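Local coordinates for precorrin-2 dehydrogenase (Bacillus megaterium, PDB 3DFZ), which catalyses the NAD(+)-dependent dehydrogenation of precorrin-2 to sirohydrochlorin, a precursor in siroheme and anaerobic cobalamin biosynthesis, at residues V37-A43 with V96-N100; K30-V36 with G54-V60. All blocks are in the same frame, centred on the assembly; numbering follows the deposited sequence.

Contact 1: residues V37-A43 with V96-N100; sequences VGGGTIA and VVATN
The side chain of I42 leans on A98 from the first turn of the helix. Its CB and its CG2 each stand 4.2 Å from A98 CB; with CG2 anti to the backbone N, this branch shares the approach to the alanine methyl. CG1 carries the other branch on, in an extended chain (chi2 164°), until CD1 ends at 4.5 Å from T99 O; beyond the contact I42 also touches A121 and S122. A43 meets the same methyl, its CB 3.9 Å from A98 CB. Before the turn, the backbones pair as parallel strands: V37 N donates to V96 O at 2.8 Å and A98 N to V37 O at 2.7 Å, both bonds close to straight. V37 and V97 place their side chains on one face, where both touch helix 102-108. G38, positive in phi and without a side chain, lets its CA come within 3.8 Å of A98 O; the chain turns at G39 and G40. A water lies unusually close to A98 O, apparently donating to it, and accepts from A43 N and weakly from G40 N. Strand, glycine-rich turn and helix fit the GxGxxA pattern (G38, G40, A43) of a Rossmann-type dinucleotide fold, consistent with the NAD(+) site inferred by similarity at T41 and I42.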
loop_
_atom_site.group_PDB
_atom_site.type_symbol
_atom_site.label_atom_id
_atom_site.label_comp_id
_atom_site.label_asym_id
_atom_site.label_seq_id
_atom_site.Cartn_x
_atom_site.Cartn_y
_atom_site.Cartn_z
ATOM N N VAL B 37 -9.538 -18.094 1.205
ATOM C CA VAL B 37 -9.486 -19.337 1.931
ATOM C C VAL B 37 -9.802 -19.041 3.388
ATOM O O VAL B 37 -9.046 -18.327 4.064
ATOM C CB VAL B 37 -8.107 -19.995 1.838
ATOM C CG1 VAL B 37 -8.050 -21.224 2.736
ATOM C CG2 VAL B 37 -7.785 -20.355 0.410
ATOM N N GLY B 38 -10.920 -19.609 3.851
ATOM C CA GLY B 38 -11.459 -19.377 5.192
ATOM C C GLY B 38 -12.792 -18.666 5.123
ATOM O O GLY B 38 -13.109 -18.028 4.110
ATOM N N GLY B 39 -13.570 -18.754 6.201
ATOM C CA GLY B 39 -14.898 -18.147 6.256
ATOM C C GLY B 39 -15.354 -17.674 7.629
ATOM O O GLY B 39 -16.554 -17.629 7.911
ATOM N N GLY B 40 -14.399 -17.294 8.482
ATOM C CA GLY B 40 -14.701 -16.850 9.843
ATOM C C GLY B 40 -14.790 -15.340 9.948
ATOM O O GLY B 40 -15.386 -14.680 9.089
ATOM N N THR B 41 -14.187 -14.803 11.008
ATOM C CA THR B 41 -14.173 -13.365 11.310
ATOM C C THR B 41 -13.104 -12.626 10.500
ATOM O O THR B 41 -13.371 -11.561 9.943
ATOM C CB THR B 41 -13.956 -13.172 12.818
ATOM O OG1 THR B 41 -15.076 -13.736 13.510
ATOM C CG2 THR B 41 -13.807 -11.702 13.193
ATOM N N ILE B 42 -11.905 -13.205 10.431
ATOM C CA ILE B 42 -10.820 -12.644 9.634
ATOM C C ILE B 42 -11.136 -12.621 8.107
ATOM O O ILE B 42 -10.861 -11.623 7.445
ATOM C CB ILE B 42 -9.442 -13.343 9.921
ATOM C CG1 ILE B 42 -9.282 -13.648 11.420
ATOM C CG2 ILE B 42 -8.264 -12.478 9.416
ATOM C CD1 ILE B 42 -8.158 -14.654 11.744
ATOM N N ALA B 43 -11.698 -13.709 7.569
ATOM C CA ALA B 43 -12.104 -13.773 6.150
ATOM C C ALA B 43 -13.163 -12.723 5.814
ATOM O O ALA B 43 -13.067 -12.042 4.792
ATOM C CB ALA B 43 -12.582 -15.171 5.777
ATOM N N VAL B 96 -6.217 -14.680 -0.484
ATOM C CA VAL B 96 -6.210 -14.302 0.917
ATOM C C VAL B 96 -6.386 -15.591 1.727
ATOM O O VAL B 96 -7.349 -16.341 1.503
ATOM C CB VAL B 96 -7.364 -13.292 1.267
ATOM C CG1 VAL B 96 -7.337 -12.923 2.763
ATOM C CG2 VAL B 96 -7.287 -12.017 0.432
ATOM N N VAL B 97 -5.445 -15.870 2.639
ATOM C CA VAL B 97 -5.559 -17.006 3.564
ATOM C C VAL B 97 -6.007 -16.437 4.912
ATOM O O VAL B 97 -5.305 -15.651 5.528
ATOM C CB VAL B 97 -4.240 -17.803 3.674
ATOM C CG1 VAL B 97 -4.400 -19.004 4.582
ATOM C CG2 VAL B 97 -3.778 -18.257 2.304
ATOM N N ALA B 98 -7.209 -16.791 5.336
ATOM C CA ALA B 98 -7.796 -16.238 6.549
ATOM C C ALA B 98 -8.544 -17.338 7.290
ATOM O O ALA B 98 -9.695 -17.158 7.701
ATOM C CB ALA B 98 -8.726 -15.092 6.214
ATOM N N THR B 99 -7.873 -18.479 7.446
ATOM C CA THR B 99 -8.407 -19.614 8.191
ATOM C C THR B 99 -7.783 -19.708 9.614
ATOM O O THR B 99 -7.216 -18.718 10.124
ATOM C CB THR B 99 -8.256 -20.928 7.357
ATOM O OG1 THR B 99 -8.810 -22.039 8.065
ATOM C CG2 THR B 99 -6.814 -21.215 7.036
ATOM N N ASN B 100 -7.927 -20.883 10.246
ATOM C CA ASN B 100 -7.316 -21.220 11.543
ATOM C C ASN B 100 -6.658 -22.615 11.589
ATOM O O ASN B 100 -5.865 -22.903 12.493
ATOM C CB ASN B 100 -8.323 -21.041 12.688
ATOM C CG ASN B 100 -8.385 -19.589 13.201
ATOM O OD1 ASN B 100 -7.358 -18.889 13.254
ATOM N ND2 ASN B 100 -9.587 -19.137 13.591
HETATM O O HOH W 1 -11.560 -16.465 9.160
#

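Contact 2: residues K30-V36 with G54-V60; sequences KGRSVLV and GAAITVV
V36 and I57 meet on the buried apolar face that they share with V34 and V59, V36 CG2 lying 4.2 Å from I57 CG2. V34 CG2 comes to 3.8 Å from A55 CB, and V34 and V36 also pack on helix 41-50. L35 occupies the opposite face with S33, A56 and T58. Its CG is anti to the backbone N (chi1 -179°), while chi2 turns CD1 toward the neighbouring strand, where it passes 3.6 Å from T58 O. The side chains of L35 and V60 cross obliquely, but the 3.3 Å between L35 CD1 and V60 CG2 is too short to be taken literally.

Between the faces, strands 33-36 and 56-60 run parallel at 21° and are joined by a ladder. V34 and V36 each give their N-H to one residue (A56 O, T58 O) and their C=O to another (T58 N, V60 N); the bond from V36 N to T58 O is 2.9 Å. The last three bonds, from T58 N onward, run nearly along the acceptor's C=O direction. Toward the start the donors ride above the carbonyl plane, as where A56 N reaches R32 O at 3.0 Å. Before the strands begin, a separate loop-to-loop bond of 2.6 Å joins G31 N to G54 O, its donor 44° out of the carbonyl plane.

The polar edge looks elsewhere. S33 OG bonds to F93 N and N91 O, whereas R32 makes a cation-pi contact with F93 and donates from NH1 to N114 O of the second subunit. Backbone hydrogen bonds thus set the register between one apolar, buried face and one mixed face; the S33 hydroxyl ties this edge to the loop before strand 94-97, and the R32 guanidinium reaches the second subunit.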
loop_
_atom_site.group_PDB
_atom_site.type_symbol
_atom_site.label_atom_id
_atom_site.label_comp_id
_atom_site.label_asym_id
_atom_site.label_seq_id
_atom_site.Cartn_x
_atom_site.Cartn_y
_atom_site.Cartn_z
ATOM N N LYS B 30 -10.487 -5.107 -10.122
ATOM C CA LYS B 30 -11.588 -5.148 -11.106
ATOM C C LYS B 30 -11.403 -6.215 -12.205
ATOM O O LYS B 30 -10.435 -6.163 -12.969
ATOM C CB LYS B 30 -11.746 -3.783 -11.756
ATOM C CG LYS B 30 -12.842 -3.686 -12.798
ATOM C CD LYS B 30 -12.899 -2.277 -13.327
ATOM C CE LYS B 30 -13.638 -2.169 -14.658
ATOM N NZ LYS B 30 -15.123 -2.034 -14.479
ATOM N N GLY B 31 -12.314 -7.180 -12.281
ATOM C CA GLY B 31 -12.201 -8.226 -13.299
ATOM C C GLY B 31 -11.015 -9.177 -13.088
ATOM O O GLY B 31 -10.532 -9.791 -14.039
ATOM N N ARG B 32 -10.551 -9.300 -11.847
ATOM C CA ARG B 32 -9.572 -10.326 -11.464
ATOM C C ARG B 32 -10.210 -11.315 -10.508
ATOM O O ARG B 32 -11.033 -10.938 -9.673
ATOM C CB ARG B 32 -8.369 -9.714 -10.746
ATOM C CG ARG B 32 -7.795 -8.527 -11.422
ATOM C CD ARG B 32 -7.033 -8.959 -12.645
ATOM N NE ARG B 32 -6.352 -7.816 -13.242
ATOM C CZ ARG B 32 -5.234 -7.899 -13.963
ATOM N NH1 ARG B 32 -4.652 -9.084 -14.171
ATOM N NH2 ARG B 32 -4.702 -6.791 -14.472
ATOM N N SER B 33 -9.780 -12.564 -10.611
ATOM C CA SER B 33 -10.192 -13.592 -9.688
ATOM C C SER B 33 -9.522 -13.429 -8.324
ATOM O O SER B 33 -8.291 -13.232 -8.254
ATOM C CB SER B 33 -9.856 -14.965 -10.259
ATOM O OG SER B 33 -8.460 -15.147 -10.363
ATOM N N VAL B 34 -10.337 -13.539 -7.262
ATOM C CA VAL B 34 -9.879 -13.477 -5.860
ATOM C C VAL B 34 -10.354 -14.693 -5.046
ATOM O O VAL B 34 -11.559 -14.924 -4.915
ATOM C CB VAL B 34 -10.356 -12.178 -5.153
ATOM C CG1 VAL B 34 -10.106 -12.232 -3.652
ATOM C CG2 VAL B 34 -9.687 -10.939 -5.780
ATOM N N LEU B 35 -9.410 -15.447 -4.477
ATOM C CA LEU B 35 -9.752 -16.570 -3.607
ATOM C C LEU B 35 -9.551 -16.227 -2.141
ATOM O O LEU B 35 -8.454 -15.883 -1.718
ATOM C CB LEU B 35 -8.953 -17.827 -3.986
ATOM C CG LEU B 35 -9.207 -19.121 -3.186
ATOM C CD1 LEU B 35 -10.572 -19.753 -3.492
ATOM C CD2 LEU B 35 -8.081 -20.104 -3.414
ATOM N N VAL B 36 -10.626 -16.304 -1.371
ATOM C CA VAL B 36 -10.532 -16.208 0.073
ATOM C C VAL B 36 -10.655 -17.619 0.656
ATOM O O VAL B 36 -11.713 -18.268 0.569
ATOM C CB VAL B 36 -11.589 -15.251 0.668
ATOM C CG1 VAL B 36 -11.435 -15.152 2.195
ATOM C CG2 VAL B 36 -11.500 -13.856 0.015
ATOM N N GLY B 54 -15.031 -4.949 -7.911
ATOM C CA GLY B 54 -15.282 -5.502 -9.241
ATOM C C GLY B 54 -14.549 -6.798 -9.494
ATOM O O GLY B 54 -14.335 -7.213 -10.632
ATOM N N ALA B 55 -14.144 -7.452 -8.426
ATOM C CA ALA B 55 -13.440 -8.711 -8.573
ATOM C C ALA B 55 -14.465 -9.840 -8.743
ATOM O O ALA B 55 -15.647 -9.652 -8.477
ATOM C CB ALA B 55 -12.546 -8.954 -7.354
ATOM N N ALA B 56 -14.007 -10.999 -9.210
ATOM C CA ALA B 56 -14.772 -12.202 -9.013
ATOM C C ALA B 56 -14.255 -12.925 -7.756
ATOM O O ALA B 56 -13.233 -13.581 -7.800
ATOM C CB ALA B 56 -14.728 -13.097 -10.264
ATOM N N ILE B 57 -14.959 -12.759 -6.637
ATOM C CA ILE B 57 -14.587 -13.377 -5.355
ATOM C C ILE B 57 -15.141 -14.796 -5.188
ATOM O O ILE B 57 -16.346 -15.030 -5.353
ATOM C CB ILE B 57 -15.058 -12.522 -4.135
ATOM C CG1 ILE B 57 -14.675 -11.042 -4.308
ATOM C CG2 ILE B 57 -14.490 -13.099 -2.840
ATOM C CD1 ILE B 57 -15.288 -10.123 -3.279
ATOM N N THR B 58 -14.261 -15.742 -4.891
ATOM C CA THR B 58 -14.672 -17.086 -4.488
ATOM C C THR B 58 -14.177 -17.348 -3.081
ATOM O O THR B 58 -13.007 -17.166 -2.815
ATOM C CB THR B 58 -14.151 -18.172 -5.440
ATOM O OG1 THR B 58 -14.558 -17.867 -6.784
ATOM C CG2 THR B 58 -14.703 -19.558 -5.041
ATOM N N VAL B 59 -15.085 -17.743 -2.185
ATOM C CA VAL B 59 -14.773 -18.006 -0.784
ATOM C C VAL B 59 -14.844 -19.519 -0.555
ATOM O O VAL B 59 -15.875 -20.145 -0.838
ATOM C CB VAL B 59 -15.782 -17.295 0.170
ATOM C CG1 VAL B 59 -15.420 -17.539 1.635
ATOM C CG2 VAL B 59 -15.878 -15.809 -0.119
ATOM N N VAL B 60 -13.745 -20.106 -0.075
ATOM C CA VAL B 60 -13.648 -21.559 0.131
ATOM C C VAL B 60 -13.413 -21.850 1.604
ATOM O O VAL B 60 -12.332 -21.538 2.148
ATOM C CB VAL B 60 -12.545 -22.244 -0.741
ATOM C CG1 VAL B 60 -12.660 -23.769 -0.662
ATOM C CG2 VAL B 60 -12.702 -21.853 -2.164
#

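In the fold
From the N terminus, residues 30-36 enter strand 33-37, and the chain passes straight from V36 into contact 1 at V37, turning through the glycines into helix 41-50. The return as strand 56-60 closes contact 2 over a short loop, completing a right-handed beta-alpha-beta unit. Contact 1 closes later and over a longer loop, when strand 94-97 arrives on the other side of strand 33-37. The segments alternate, so the two loops cross. Strand 33-37 is therefore flanked by strands 56-60 and 94-97 in the five-stranded parallel sheet, V96 N probably bonding L35 O on the second flank. The contacts also touch where G38 N probably bonds V60 O and A43 packs on V36.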